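Local coordinates for uric acid degradation bifunctional protein PucL (Bacillus subtilis, PDB 6A4M), which probably oxidises urate as a uricase and, as a bifunctional protein, probably also catalyses a later decarboxylation step of urate breakdown, at residues C249-R254 with T259-Q264; S229-E234 with Q241-H246; V196-S201 with Y245-R250; M163-V168 with Q223-A228. One frame throughout, in Å; residues are numbered along the deposited sequence.

Interaction 1 of 4, residues C249-R254 with T259-Q264; sequences CRILAR and TDVSFQ
Val261 meets two successive residues of helix 249-254, its branched side chain packing against both Ile251 and Leu252. The CG2 methyl of Val261 does most of the touching, lying 3.7 Å from Leu252 CD2 and 3.8 Å from Ile251 CG2. Its sister methyl serves the other end of the isoleucine, Val261 CG1 being 4.0 Å from Ile251 CD1. With chi1 at -170°, CG1 of Val261 stands anti to the backbone N and CG2 anti to the carbonyl carbon, which is how one methyl comes to serve both helix residues. Leu252 and Val261 run past each other in opposite senses, and Leu252 CD2 also lies 4.0 Å from the carbonyl oxygen Thr259 O, at the start of segment 259-264.

Behind this first shell, Ile251 packs on Val224 and Leu227 of helix 221-233, Leu252 on Val299 of strand 293-300, and Val261 on Ile200 of strand 194-204. Each of the three residues is thus braced by a different element. The short axes of helix 249-254 and strand 260-264 approach to 8.3 Å at 152°, a nearly antiparallel return of the chain, as expected where the second helix of a T-fold leads into its third strand. No hydrogen bond links the two segments, so their mutual hold is purely apolar and depends on how the methyls fit together.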
loop_
_atom_site.group_PDB
_atom_site.type_symbol
_atom_site.label_atom_id
_atom_site.label_comp_id
_atom_site.label_asym_id
_atom_site.label_seq_id
_atom_site.Cartn_x
_atom_site.Cartn_y
_atom_site.Cartn_z
ATOM N N CYS A 249 -6.633 -4.127 14.969
ATOM C CA CYS A 249 -6.867 -3.341 16.188
ATOM C C CYS A 249 -5.711 -2.381 16.481
ATOM O O CYS A 249 -5.939 -1.226 16.844
ATOM C CB CYS A 249 -7.117 -4.254 17.403
ATOM S SG CYS A 249 -8.732 -5.074 17.417
ATOM N N ARG A 250 -4.480 -2.857 16.306
ATOM C CA ARG A 250 -3.295 -2.031 16.543
ATOM C C ARG A 250 -3.191 -0.866 15.555
ATOM O O ARG A 250 -2.817 0.239 15.946
ATOM C CB ARG A 250 -2.021 -2.880 16.491
ATOM C CG ARG A 250 -0.770 -2.158 16.979
ATOM C CD ARG A 250 -0.700 -2.036 18.494
ATOM N NE ARG A 250 0.188 -3.052 19.065
ATOM C CZ ARG A 250 -0.180 -4.248 19.535
ATOM N NH1 ARG A 250 -1.456 -4.651 19.548
ATOM N NH2 ARG A 250 0.755 -5.062 20.010
ATOM N N ILE A 251 -3.511 -1.117 14.284
ATOM C CA ILE A 251 -3.542 -0.060 13.260
ATOM C C ILE A 251 -4.613 0.990 13.592
ATOM O O ILE A 251 -4.358 2.189 13.481
ATOM C CB ILE A 251 -3.759 -0.644 11.836
ATOM C CG1 ILE A 251 -2.516 -1.426 11.389
ATOM C CG2 ILE A 251 -4.066 0.455 10.816
ATOM C CD1 ILE A 251 -2.779 -2.425 10.280
ATOM N N LEU A 252 -5.798 0.533 13.992
ATOM C CA LEU A 252 -6.884 1.435 14.391
ATOM C C LEU A 252 -6.537 2.245 15.640
ATOM O O LEU A 252 -6.863 3.430 15.716
ATOM C CB LEU A 252 -8.185 0.663 14.619
ATOM C CG LEU A 252 -8.830 0.061 13.369
ATOM C CD1 LEU A 252 -9.962 -0.869 13.766
ATOM C CD2 LEU A 252 -9.339 1.135 12.418
ATOM N N ALA A 253 -5.882 1.604 16.606
ATOM C CA ALA A 253 -5.413 2.285 17.818
ATOM C C ALA A 253 -4.393 3.377 17.489
ATOM O O ALA A 253 -4.489 4.501 17.993
ATOM C CB ALA A 253 -4.809 1.282 18.793
ATOM N N ARG A 254 -3.437 3.040 16.629
ATOM C CA ARG A 254 -2.363 3.961 16.254
ATOM C C ARG A 254 -2.824 5.056 15.277
ATOM O O ARG A 254 -2.201 6.117 15.204
ATOM C CB ARG A 254 -1.189 3.173 15.660
ATOM C CG ARG A 254 0.167 3.849 15.784
ATOM C CD ARG A 254 0.680 3.985 17.218
ATOM N NE ARG A 254 0.646 2.741 17.992
ATOM C CZ ARG A 254 1.145 2.599 19.222
ATOM N NH1 ARG A 254 1.761 3.609 19.844
ATOM N NH2 ARG A 254 1.047 1.421 19.837
ATOM N N THR A 259 -11.451 4.286 9.741
ATOM C CA THR A 259 -12.728 3.682 10.122
ATOM C C THR A 259 -12.601 2.164 10.272
ATOM O O THR A 259 -13.130 1.583 11.218
ATOM C CB THR A 259 -13.811 3.992 9.071
ATOM O OG1 THR A 259 -13.928 5.412 8.914
ATOM C CG2 THR A 259 -15.169 3.414 9.483
ATOM N N ASP A 260 -11.919 1.531 9.321
ATOM C CA ASP A 260 -11.749 0.077 9.317
ATOM C C ASP A 260 -10.496 -0.346 8.553
ATOM O O ASP A 260 -9.978 0.409 7.725
ATOM C CB ASP A 260 -12.990 -0.608 8.729
ATOM C CG ASP A 260 -13.451 0.026 7.425
ATOM O OD1 ASP A 260 -12.687 0.002 6.436
ATOM O OD2 ASP A 260 -14.585 0.549 7.391
ATOM N N VAL A 261 -10.028 -1.559 8.853
ATOM C CA VAL A 261 -8.851 -2.155 8.221
ATOM C C VAL A 261 -9.233 -3.552 7.733
ATOM O O VAL A 261 -9.657 -4.383 8.535
ATOM C CB VAL A 261 -7.671 -2.260 9.214
ATOM C CG1 VAL A 261 -6.379 -2.647 8.501
ATOM C CG2 VAL A 261 -7.479 -0.944 9.962
ATOM N N SER A 262 -9.093 -3.804 6.429
ATOM C CA SER A 262 -9.420 -5.111 5.842
ATOM C C SER A 262 -8.166 -5.921 5.544
ATOM O O SER A 262 -7.084 -5.365 5.367
ATOM C CB SER A 262 -10.248 -4.948 4.575
ATOM O OG SER A 262 -11.456 -4.272 4.856
ATOM N N PHE A 263 -8.331 -7.240 5.506
ATOM C CA PHE A 263 -7.226 -8.178 5.340
ATOM C C PHE A 263 -7.612 -9.249 4.338
ATOM O O PHE A 263 -8.693 -9.817 4.434
ATOM C CB PHE A 263 -6.896 -8.851 6.677
ATOM C CG PHE A 263 -6.344 -7.914 7.712
ATOM C CD1 PHE A 263 -7.195 -7.160 8.515
ATOM C CD2 PHE A 263 -4.971 -7.787 7.894
ATOM C CE1 PHE A 263 -6.687 -6.292 9.475
ATOM C CE2 PHE A 263 -4.457 -6.923 8.853
ATOM C CZ PHE A 263 -5.316 -6.176 9.644
ATOM N N GLN A 264 -6.741 -9.502 3.367
ATOM C CA GLN A 264 -6.785 -10.733 2.586
ATOM C C GLN A 264 -5.486 -11.469 2.896
ATOM O O GLN A 264 -4.407 -10.982 2.562
ATOM C CB GLN A 264 -6.937 -10.444 1.092
ATOM C CG GLN A 264 -8.323 -9.933 0.713
ATOM C CD GLN A 264 -8.585 -9.932 -0.788
ATOM O OE1 GLN A 264 -7.654 -9.862 -1.598
ATOM N NE2 GLN A 264 -9.861 -10.000 -1.166
#

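Interaction 2 of 4, residues S229-E234 with Q241-H246; sequences STVFHE and QNLIYH
Leu243 lays its CD2 methyl over a face of the Phe232 ring, a CH-pi contact in which CD2 is 3.8 Å from the ring centroid and 22° off the ring normal. The methyl sits toward the rim, on the side of CD1 and CE1. Leu243 holds its CG anti to the backbone N (chi1 173°), and although the side chain sets out obliquely, both methyls end up against segment 229-234.

The remaining contacts are plain apolar packing. Leu243 CD1 turns to the root of the phenylalanine, close to Phe232 CB. Val231 CG1 meets the aliphatic base of the histidine, His246 CB, at 3.8 Å; these side chains cross at about a right angle, and the imidazole leads away.

Lys169 NZ hydrogen-bonds the carbonyl oxygens of Phe232 and His233, tying them to the end of strand 153-169, while Glu234 forms a salt bridge with Arg250 of helix 240-254. An alanine in place of Phe232 would probably leave Leu243 CD2 without its ring face and open a gap between the segments. These are the consecutive helices between the second and third strands of a T-fold unit, meeting at 135°. No hydrogen bond crosses between the segments; aliphatic packing and one methyl-on-ring contact join them.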
loop_
_atom_site.group_PDB
_atom_site.type_symbol
_atom_site.label_atom_id
_atom_site.label_comp_id
_atom_site.label_asym_id
_atom_site.label_seq_id
_atom_site.Cartn_x
_atom_site.Cartn_y
_atom_site.Cartn_z
ATOM N N SER A 229 4.507 -6.318 11.206
ATOM C CA SER A 229 5.627 -7.172 11.616
ATOM C C SER A 229 5.972 -7.072 13.110
ATOM O O SER A 229 6.497 -8.038 13.664
ATOM C CB SER A 229 6.871 -6.895 10.761
ATOM O OG SER A 229 7.497 -5.682 11.122
ATOM N N THR A 230 5.682 -5.936 13.756
ATOM C CA THR A 230 5.891 -5.788 15.214
ATOM C C THR A 230 4.869 -6.604 15.998
ATOM O O THR A 230 5.223 -7.297 16.949
ATOM C CB THR A 230 5.813 -4.322 15.695
ATOM O OG1 THR A 230 4.530 -3.772 15.369
ATOM C CG2 THR A 230 6.923 -3.472 15.072
ATOM N N VAL A 231 3.602 -6.495 15.597
ATOM C CA VAL A 231 2.587 -7.498 15.939
ATOM C C VAL A 231 3.032 -8.699 15.114
ATOM O O VAL A 231 3.679 -8.508 14.102
ATOM C CB VAL A 231 1.156 -7.063 15.538
ATOM C CG1 VAL A 231 0.130 -8.111 15.958
ATOM C CG2 VAL A 231 0.801 -5.716 16.150
ATOM N N PHE A 232 2.726 -9.917 15.537
ATOM C CA PHE A 232 3.215 -11.150 14.870
ATOM C C PHE A 232 4.512 -11.594 15.525
ATOM O O PHE A 232 4.609 -12.739 15.956
ATOM C CB PHE A 232 3.414 -11.006 13.337
ATOM C CG PHE A 232 3.634 -12.311 12.590
ATOM C CD1 PHE A 232 3.212 -13.554 13.086
ATOM C CD2 PHE A 232 4.250 -12.280 11.339
ATOM C CE1 PHE A 232 3.426 -14.722 12.360
ATOM C CE2 PHE A 232 4.460 -13.446 10.611
ATOM C CZ PHE A 232 4.044 -14.669 11.121
ATOM N N HIS A 233 5.501 -10.702 15.584
ATOM C CA HIS A 233 6.703 -10.935 16.388
ATOM C C HIS A 233 6.339 -11.173 17.851
ATOM O O HIS A 233 6.775 -12.158 18.443
ATOM C CB HIS A 233 7.677 -9.753 16.297
ATOM C CG HIS A 233 8.866 -9.874 17.205
ATOM N ND1 HIS A 233 8.759 -9.921 18.579
ATOM C CD2 HIS A 233 10.188 -9.948 16.933
ATOM C CE1 HIS A 233 9.962 -10.027 19.113
ATOM N NE2 HIS A 233 10.849 -10.042 18.135
ATOM N N GLU A 234 5.557 -10.260 18.424
ATOM C CA GLU A 234 5.256 -10.290 19.860
ATOM C C GLU A 234 4.214 -11.337 20.262
ATOM O O GLU A 234 4.262 -11.843 21.384
ATOM C CB GLU A 234 4.847 -8.900 20.369
ATOM C CG GLU A 234 3.446 -8.438 20.000
ATOM C CD GLU A 234 3.104 -7.111 20.641
ATOM O OE1 GLU A 234 2.109 -7.053 21.396
ATOM O OE2 GLU A 234 3.837 -6.125 20.402
ATOM N N GLN A 241 -6.334 -15.882 11.936
ATOM C CA GLN A 241 -7.457 -14.979 12.262
ATOM C C GLN A 241 -7.125 -14.100 13.476
ATOM O O GLN A 241 -7.461 -12.918 13.502
ATOM C CB GLN A 241 -8.806 -15.729 12.433
ATOM C CG GLN A 241 -9.147 -16.298 13.822
ATOM C CD GLN A 241 -10.607 -16.102 14.244
ATOM O OE1 GLN A 241 -11.266 -15.133 13.860
ATOM N NE2 GLN A 241 -11.104 -17.018 15.067
ATOM N N ASN A 242 -6.448 -14.687 14.462
ATOM C CA ASN A 242 -6.005 -13.967 15.652
ATOM C C ASN A 242 -4.896 -12.969 15.313
ATOM O O ASN A 242 -4.879 -11.857 15.840
ATOM C CB ASN A 242 -5.518 -14.957 16.719
ATOM C CG ASN A 242 -5.270 -14.295 18.060
ATOM O OD1 ASN A 242 -6.188 -13.752 18.675
ATOM N ND2 ASN A 242 -4.023 -14.338 18.522
ATOM N N LEU A 243 -3.975 -13.371 14.437
ATOM C CA LEU A 243 -2.886 -12.497 13.986
ATOM C C LEU A 243 -3.417 -11.249 13.280
ATOM O O LEU A 243 -3.041 -10.134 13.634
ATOM C CB LEU A 243 -1.924 -13.256 13.059
ATOM C CG LEU A 243 -0.814 -12.475 12.343
ATOM C CD1 LEU A 243 0.030 -11.672 13.318
ATOM C CD2 LEU A 243 0.066 -13.420 11.539
ATOM N N ILE A 244 -4.289 -11.448 12.292
ATOM C CA ILE A 244 -4.853 -10.325 11.525
ATOM C C ILE A 244 -5.829 -9.463 12.338
ATOM O O ILE A 244 -5.970 -8.271 12.053
ATOM C CB ILE A 244 -5.491 -10.766 10.175
ATOM C CG1 ILE A 244 -6.779 -11.583 10.380
ATOM C CG2 ILE A 244 -4.464 -11.505 9.317
ATOM C CD1 ILE A 244 -7.313 -12.233 9.117
ATOM N N TYR A 245 -6.488 -10.058 13.335
ATOM C CA TYR A 245 -7.329 -9.309 14.279
ATOM C C TYR A 245 -6.491 -8.349 15.133
ATOM O O TYR A 245 -6.874 -7.195 15.333
ATOM C CB TYR A 245 -8.130 -10.265 15.176
ATOM C CG TYR A 245 -9.079 -9.570 16.134
ATOM C CD1 TYR A 245 -10.322 -9.104 15.699
ATOM C CD2 TYR A 245 -8.733 -9.373 17.478
ATOM C CE1 TYR A 245 -11.195 -8.461 16.569
ATOM C CE2 TYR A 245 -9.597 -8.729 18.357
ATOM C CZ TYR A 245 -10.829 -8.275 17.899
ATOM O OH TYR A 245 -11.699 -7.637 18.761
ATOM N N HIS A 246 -5.352 -8.828 15.631
ATOM C CA HIS A 246 -4.450 -7.994 16.437
ATOM C C HIS A 246 -3.746 -6.897 15.620
ATOM O O HIS A 246 -3.538 -5.795 16.127
ATOM C CB HIS A 246 -3.433 -8.853 17.201
ATOM C CG HIS A 246 -3.951 -9.377 18.505
ATOM N ND1 HIS A 246 -3.867 -8.656 19.676
ATOM C CD2 HIS A 246 -4.570 -10.540 18.822
ATOM C CE1 HIS A 246 -4.406 -9.355 20.660
ATOM N NE2 HIS A 246 -4.840 -10.502 20.168
#

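Interaction 3 of 4, residues V196-S201 with Y245-R250; sequences VYLNIS and YHIGCR
Ile247 carries this contact with both of its branches, divided by a chi1 of -67°: CG1 stands anti to the carbonyl carbon, while CG2 stands anti to the backbone N. The longer branch ends in CD1 and reaches one strand residue; the CG2 methyl meets another. Leu198 answers with CG anti to its carbonyl carbon (chi1 -74°), and the two side chains extend toward each other tip to tip, Leu198 CD1 lying 4.2 Å from Ile247 CD1. Two residues on along the strand, on its same face, Ile200 points its CD1 to Ile247 CG2 at 4.3 Å. One isoleucine thus bridges two inward-facing strand residues, and every group involved is a hydrocarbon buried in the protein.

The touch is light, with just 93 Å² buried between the segments, and the backbones stay well apart: the nearest CA atoms, those of Ile200 and Gly248, are 8.8 Å from each other. Leu198 also meets Ile244, nearly one helical turn before Ile247, whereas Ile247 touches Phe263 of strand 258-267 and Val231 of helix 221-233. Strand 194-204 is hydrogen-bonded between strands 153-169 and 258-267, and in this T-fold unit helix 240-254 lies over strands 194-204 and 258-267, with helix 221-233 beside it.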
loop_
_atom_site.group_PDB
_atom_site.type_symbol
_atom_site.label_atom_id
_atom_site.label_comp_id
_atom_site.label_asym_id
_atom_site.label_seq_id
_atom_site.Cartn_x
_atom_site.Cartn_y
_atom_site.Cartn_z
ATOM N N VAL A 196 2.843 -16.411 6.099
ATOM C CA VAL A 196 1.622 -15.767 5.581
ATOM C C VAL A 196 1.909 -14.692 4.532
ATOM O O VAL A 196 2.897 -13.959 4.632
ATOM C CB VAL A 196 0.732 -15.160 6.697
ATOM C CG1 VAL A 196 0.319 -16.240 7.682
ATOM C CG2 VAL A 196 1.414 -14.000 7.423
ATOM N N TYR A 197 1.041 -14.642 3.522
ATOM C CA TYR A 197 0.961 -13.523 2.584
ATOM C C TYR A 197 -0.178 -12.638 3.082
ATOM O O TYR A 197 -1.248 -13.148 3.413
ATOM C CB TYR A 197 0.617 -13.997 1.169
ATOM C CG TYR A 197 1.638 -14.836 0.421
ATOM C CD1 TYR A 197 2.778 -15.373 1.040
ATOM C CD2 TYR A 197 1.436 -15.124 -0.928
ATOM C CE1 TYR A 197 3.686 -16.143 0.320
ATOM C CE2 TYR A 197 2.334 -15.896 -1.649
ATOM C CZ TYR A 197 3.455 -16.403 -1.026
ATOM O OH TYR A 197 4.341 -17.167 -1.752
ATOM N N LEU A 198 0.044 -11.327 3.125
ATOM C CA LEU A 198 -0.951 -10.379 3.630
ATOM C C LEU A 198 -1.146 -9.208 2.680
ATOM O O LEU A 198 -0.191 -8.517 2.348
ATOM C CB LEU A 198 -0.522 -9.844 5.001
ATOM C CG LEU A 198 -0.654 -10.794 6.196
ATOM C CD1 LEU A 198 0.022 -10.195 7.421
ATOM C CD2 LEU A 198 -2.112 -11.106 6.500
ATOM N N ASN A 199 -2.384 -9.013 2.229
ATOM C CA ASN A 199 -2.822 -7.730 1.692
ATOM C C ASN A 199 -3.604 -7.039 2.805
ATOM O O ASN A 199 -4.482 -7.652 3.401
ATOM C CB ASN A 199 -3.706 -7.905 0.453
ATOM C CG ASN A 199 -2.958 -8.483 -0.743
ATOM O OD1 ASN A 199 -1.731 -8.637 -0.736
ATOM N ND2 ASN A 199 -3.710 -8.825 -1.779
ATOM N N ILE A 200 -3.273 -5.779 3.091
ATOM C CA ILE A 200 -3.941 -5.001 4.144
ATOM C C ILE A 200 -4.434 -3.682 3.550
ATOM O O ILE A 200 -3.648 -2.951 2.949
ATOM C CB ILE A 200 -3.003 -4.702 5.341
ATOM C CG1 ILE A 200 -2.292 -5.976 5.820
ATOM C CG2 ILE A 200 -3.789 -4.077 6.494
ATOM C CD1 ILE A 200 -1.207 -5.731 6.843
ATOM N N SER A 201 -5.726 -3.398 3.729
ATOM C CA SER A 201 -6.380 -2.182 3.238
ATOM C C SER A 201 -6.846 -1.326 4.404
ATOM O O SER A 201 -6.981 -1.821 5.517
ATOM C CB SER A 201 -7.608 -2.532 2.394
ATOM O OG SER A 201 -7.257 -3.283 1.252
ATOM N N TYR A 245 -6.488 -10.058 13.335
ATOM C CA TYR A 245 -7.329 -9.309 14.279
ATOM C C TYR A 245 -6.491 -8.349 15.133
ATOM O O TYR A 245 -6.874 -7.195 15.333
ATOM C CB TYR A 245 -8.130 -10.265 15.176
ATOM C CG TYR A 245 -9.079 -9.570 16.134
ATOM C CD1 TYR A 245 -10.322 -9.104 15.699
ATOM C CD2 TYR A 245 -8.733 -9.373 17.478
ATOM C CE1 TYR A 245 -11.195 -8.461 16.569
ATOM C CE2 TYR A 245 -9.597 -8.729 18.357
ATOM C CZ TYR A 245 -10.829 -8.275 17.899
ATOM O OH TYR A 245 -11.699 -7.637 18.761
ATOM N N HIS A 246 -5.352 -8.828 15.631
ATOM C CA HIS A 246 -4.450 -7.994 16.437
ATOM C C HIS A 246 -3.746 -6.897 15.620
ATOM O O HIS A 246 -3.538 -5.795 16.127
ATOM C CB HIS A 246 -3.433 -8.853 17.201
ATOM C CG HIS A 246 -3.951 -9.377 18.505
ATOM N ND1 HIS A 246 -3.867 -8.656 19.676
ATOM C CD2 HIS A 246 -4.570 -10.540 18.822
ATOM C CE1 HIS A 246 -4.406 -9.355 20.660
ATOM N NE2 HIS A 246 -4.840 -10.502 20.168
ATOM N N ILE A 247 -3.384 -7.200 14.370
ATOM C CA ILE A 247 -2.809 -6.196 13.456
ATOM C C ILE A 247 -3.820 -5.072 13.199
ATOM O O ILE A 247 -3.473 -3.893 13.279
ATOM C CB ILE A 247 -2.352 -6.817 12.108
ATOM C CG1 ILE A 247 -1.165 -7.771 12.326
ATOM C CG2 ILE A 247 -1.936 -5.734 11.111
ATOM C CD1 ILE A 247 -0.956 -8.768 11.204
ATOM N N GLY A 248 -5.064 -5.454 12.908
ATOM C CA GLY A 248 -6.143 -4.507 12.632
ATOM C C GLY A 248 -6.416 -3.559 13.782
ATOM O O GLY A 248 -6.417 -2.339 13.597
ATOM N N CYS A 249 -6.633 -4.127 14.969
ATOM C CA CYS A 249 -6.867 -3.341 16.188
ATOM C C CYS A 249 -5.711 -2.381 16.481
ATOM O O CYS A 249 -5.939 -1.226 16.844
ATOM C CB CYS A 249 -7.117 -4.254 17.403
ATOM S SG CYS A 249 -8.732 -5.074 17.417
ATOM N N ARG A 250 -4.480 -2.857 16.306
ATOM C CA ARG A 250 -3.295 -2.031 16.543
ATOM C C ARG A 250 -3.191 -0.866 15.555
ATOM O O ARG A 250 -2.817 0.239 15.946
ATOM C CB ARG A 250 -2.021 -2.880 16.491
ATOM C CG ARG A 250 -0.770 -2.158 16.979
ATOM C CD ARG A 250 -0.700 -2.036 18.494
ATOM N NE ARG A 250 0.188 -3.052 19.065
ATOM C CZ ARG A 250 -0.180 -4.248 19.535
ATOM N NH1 ARG A 250 -1.456 -4.651 19.548
ATOM N NH2 ARG A 250 0.755 -5.062 20.010
#

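Interaction 4 of 4, residues M163-V168 with Q223-A228; sequences MDLQLV and QVRDLA
Arg225 touches Leu165 through the aliphatic start of its side chain, not through its charge: Arg225 CG lies 3.9 Å from Leu165 CD1 and 4.1 Å from Leu165 CD2. Just before it, Val224 packs on Ile251 of helix 240-254. The side chains of Leu165 and Arg225 cross at about a right angle, with the leucine fork set against a single methylene. Beyond CG the arginine bends at chi2 (-97°) and again at chi3, and this fold carries the guanidinium off from the leucine toward acidic partners. Arg225 NH1 makes a salt bridge with Glu138, a residue that Leu165 also touches.

The next residue, Asp226, takes the in-chain nitrogen of the same guanidinium: Arg225 NE reaches Asp226 OD1 at 2.8 Å in a salt bridge whose hydrogen bond is weak and bent, 130° at the hydrogen. Asp226 OD2 is bound in turn by Ser27 OG, so the carboxylate has a partner at each oxygen.

Leu227 follows and packs on Ile251. Ala228 directs its methyl toward the strand, Ala228 CB coming to 4.2 Å from Leu165 CD2, and Leu165 is thereby received by two residues of one helical ridge. Ala228 also packs on Ile247 of helix 240-254. The first helix of a T-fold unit is here seated on the first strand of its sheet, strand 153-169, which pairs with strands 139-148 and 194-204.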
loop_
_atom_site.group_PDB
_atom_site.type_symbol
_atom_site.label_atom_id
_atom_site.label_comp_id
_atom_site.label_asym_id
_atom_site.label_seq_id
_atom_site.Cartn_x
_atom_site.Cartn_y
_atom_site.Cartn_z
ATOM N N MET A 163 0.126 -4.497 -0.511
ATOM C CA MET A 163 -0.084 -5.791 -1.147
ATOM C C MET A 163 1.150 -6.663 -1.067
ATOM O O MET A 163 2.265 -6.162 -0.975
ATOM C CB MET A 163 -0.387 -5.603 -2.627
ATOM C CG MET A 163 -1.498 -4.627 -2.950
ATOM S SD MET A 163 -2.079 -4.884 -4.635
ATOM C CE MET A 163 -0.563 -4.796 -5.590
ATOM N N ASP A 164 0.925 -7.971 -1.145
ATOM C CA ASP A 164 1.982 -8.966 -1.334
ATOM C C ASP A 164 3.092 -8.873 -0.269
ATOM O O ASP A 164 4.290 -8.892 -0.580
ATOM C CB ASP A 164 2.533 -8.873 -2.772
ATOM C CG ASP A 164 3.143 -10.191 -3.274
ATOM O OD1 ASP A 164 4.034 -10.128 -4.152
ATOM O OD2 ASP A 164 2.741 -11.288 -2.814
ATOM N N LEU A 165 2.660 -8.779 0.989
ATOM C CA LEU A 165 3.555 -8.760 2.144
ATOM C C LEU A 165 3.738 -10.197 2.625
ATOM O O LEU A 165 2.824 -10.781 3.211
ATOM C CB LEU A 165 2.970 -7.881 3.253
ATOM C CG LEU A 165 3.783 -7.664 4.528
ATOM C CD1 LEU A 165 5.172 -7.125 4.225
ATOM C CD2 LEU A 165 3.027 -6.716 5.449
ATOM N N GLN A 166 4.916 -10.762 2.358
ATOM C CA GLN A 166 5.192 -12.178 2.603
ATOM C C GLN A 166 6.101 -12.339 3.820
ATOM O O GLN A 166 7.294 -12.046 3.742
ATOM C CB GLN A 166 5.831 -12.804 1.363
ATOM C CG GLN A 166 5.009 -12.622 0.090
ATOM C CD GLN A 166 5.559 -13.389 -1.101
ATOM O OE1 GLN A 166 6.525 -14.139 -0.984
ATOM N NE2 GLN A 166 4.938 -13.203 -2.257
ATOM N N LEU A 167 5.529 -12.808 4.933
ATOM C CA LEU A 167 6.223 -12.866 6.223
ATOM C C LEU A 167 6.250 -14.273 6.804
ATOM O O LEU A 167 5.202 -14.898 6.953
ATOM C CB LEU A 167 5.534 -11.941 7.227
ATOM C CG LEU A 167 5.482 -10.457 6.865
ATOM C CD1 LEU A 167 4.679 -9.702 7.915
ATOM C CD2 LEU A 167 6.882 -9.879 6.732
ATOM N N VAL A 168 7.448 -14.744 7.154
ATOM C CA VAL A 168 7.639 -16.041 7.813
ATOM C C VAL A 168 8.197 -15.830 9.226
ATOM O O VAL A 168 9.166 -15.089 9.408
ATOM C CB VAL A 168 8.540 -17.002 6.984
ATOM C CG1 VAL A 168 9.981 -16.504 6.858
ATOM C CG2 VAL A 168 8.519 -18.409 7.574
ATOM N N GLN A 223 4.338 2.480 7.492
ATOM C CA GLN A 223 3.987 2.335 8.913
ATOM C C GLN A 223 3.043 1.151 9.170
ATOM O O GLN A 223 3.222 0.424 10.152
ATOM C CB GLN A 223 3.375 3.632 9.453
ATOM C CG GLN A 223 4.354 4.800 9.488
ATOM C CD GLN A 223 3.684 6.136 9.767
ATOM O OE1 GLN A 223 2.678 6.485 9.142
ATOM N NE2 GLN A 223 4.246 6.898 10.707
ATOM N N VAL A 224 2.056 0.962 8.292
ATOM C CA VAL A 224 1.142 -0.190 8.374
ATOM C C VAL A 224 1.924 -1.504 8.249
ATOM O O VAL A 224 1.668 -2.464 8.976
ATOM C CB VAL A 224 0.042 -0.137 7.282
ATOM C CG1 VAL A 224 -0.770 -1.433 7.244
ATOM C CG2 VAL A 224 -0.885 1.053 7.503
ATOM N N ARG A 225 2.868 -1.519 7.314
ATOM C CA ARG A 225 3.749 -2.660 7.073
ATOM C C ARG A 225 4.590 -3.018 8.301
ATOM O O ARG A 225 4.651 -4.183 8.691
ATOM C CB ARG A 225 4.649 -2.343 5.873
ATOM C CG ARG A 225 5.588 -3.452 5.422
ATOM C CD ARG A 225 6.996 -3.307 5.981
ATOM N NE ARG A 225 7.530 -1.952 5.835
ATOM C CZ ARG A 225 8.059 -1.434 4.725
ATOM N NH1 ARG A 225 8.149 -2.143 3.600
ATOM N NH2 ARG A 225 8.504 -0.178 4.742
ATOM N N ASP A 226 5.232 -2.018 8.904
ATOM C CA ASP A 226 6.068 -2.239 10.092
ATOM C C ASP A 226 5.233 -2.615 11.317
ATOM O O ASP A 226 5.638 -3.471 12.104
ATOM C CB ASP A 226 6.926 -1.008 10.400
ATOM C CG ASP A 226 7.969 -0.723 9.328
ATOM O OD1 ASP A 226 8.325 -1.632 8.544
ATOM O OD2 ASP A 226 8.450 0.426 9.275
ATOM N N LEU A 227 4.076 -1.973 11.479
ATOM C CA LEU A 227 3.098 -2.381 12.499
ATOM C C LEU A 227 2.755 -3.867 12.401
ATOM O O LEU A 227 2.725 -4.570 13.413
ATOM C CB LEU A 227 1.802 -1.561 12.393
ATOM C CG LEU A 227 1.681 -0.357 13.326
ATOM C CD1 LEU A 227 0.542 0.553 12.882
ATOM C CD2 LEU A 227 1.469 -0.819 14.761
ATOM N N ALA A 228 2.505 -4.323 11.174
ATOM C CA ALA A 228 2.150 -5.716 10.902
ATOM C C ALA A 228 3.235 -6.709 11.319
ATOM O O ALA A 228 2.908 -7.820 11.726
ATOM C CB ALA A 228 1.808 -5.905 9.428
#

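Overall arrangement
Together the four contacts describe one half of the fold seen in uricases, a T-fold unit in which helices 221-233 and 240-254 pack on an antiparallel sheet. Interactions 1, 3 and 4 seat helices on strands; interaction 2 instead joins the helices to each other and is the one that uses an aromatic face. Interactions 1, 2 and 3 share helix 240-254, and interactions 2 and 4 share helix 221-233. All are buried, but interaction 4, which borders on charged groups, has its centre nearest that of the chain (about 10 Å), whereas interaction 2 lies farthest out (about 18 Å), with a partly exposed histidine at its rim. Interaction 3 is wholly aliphatic.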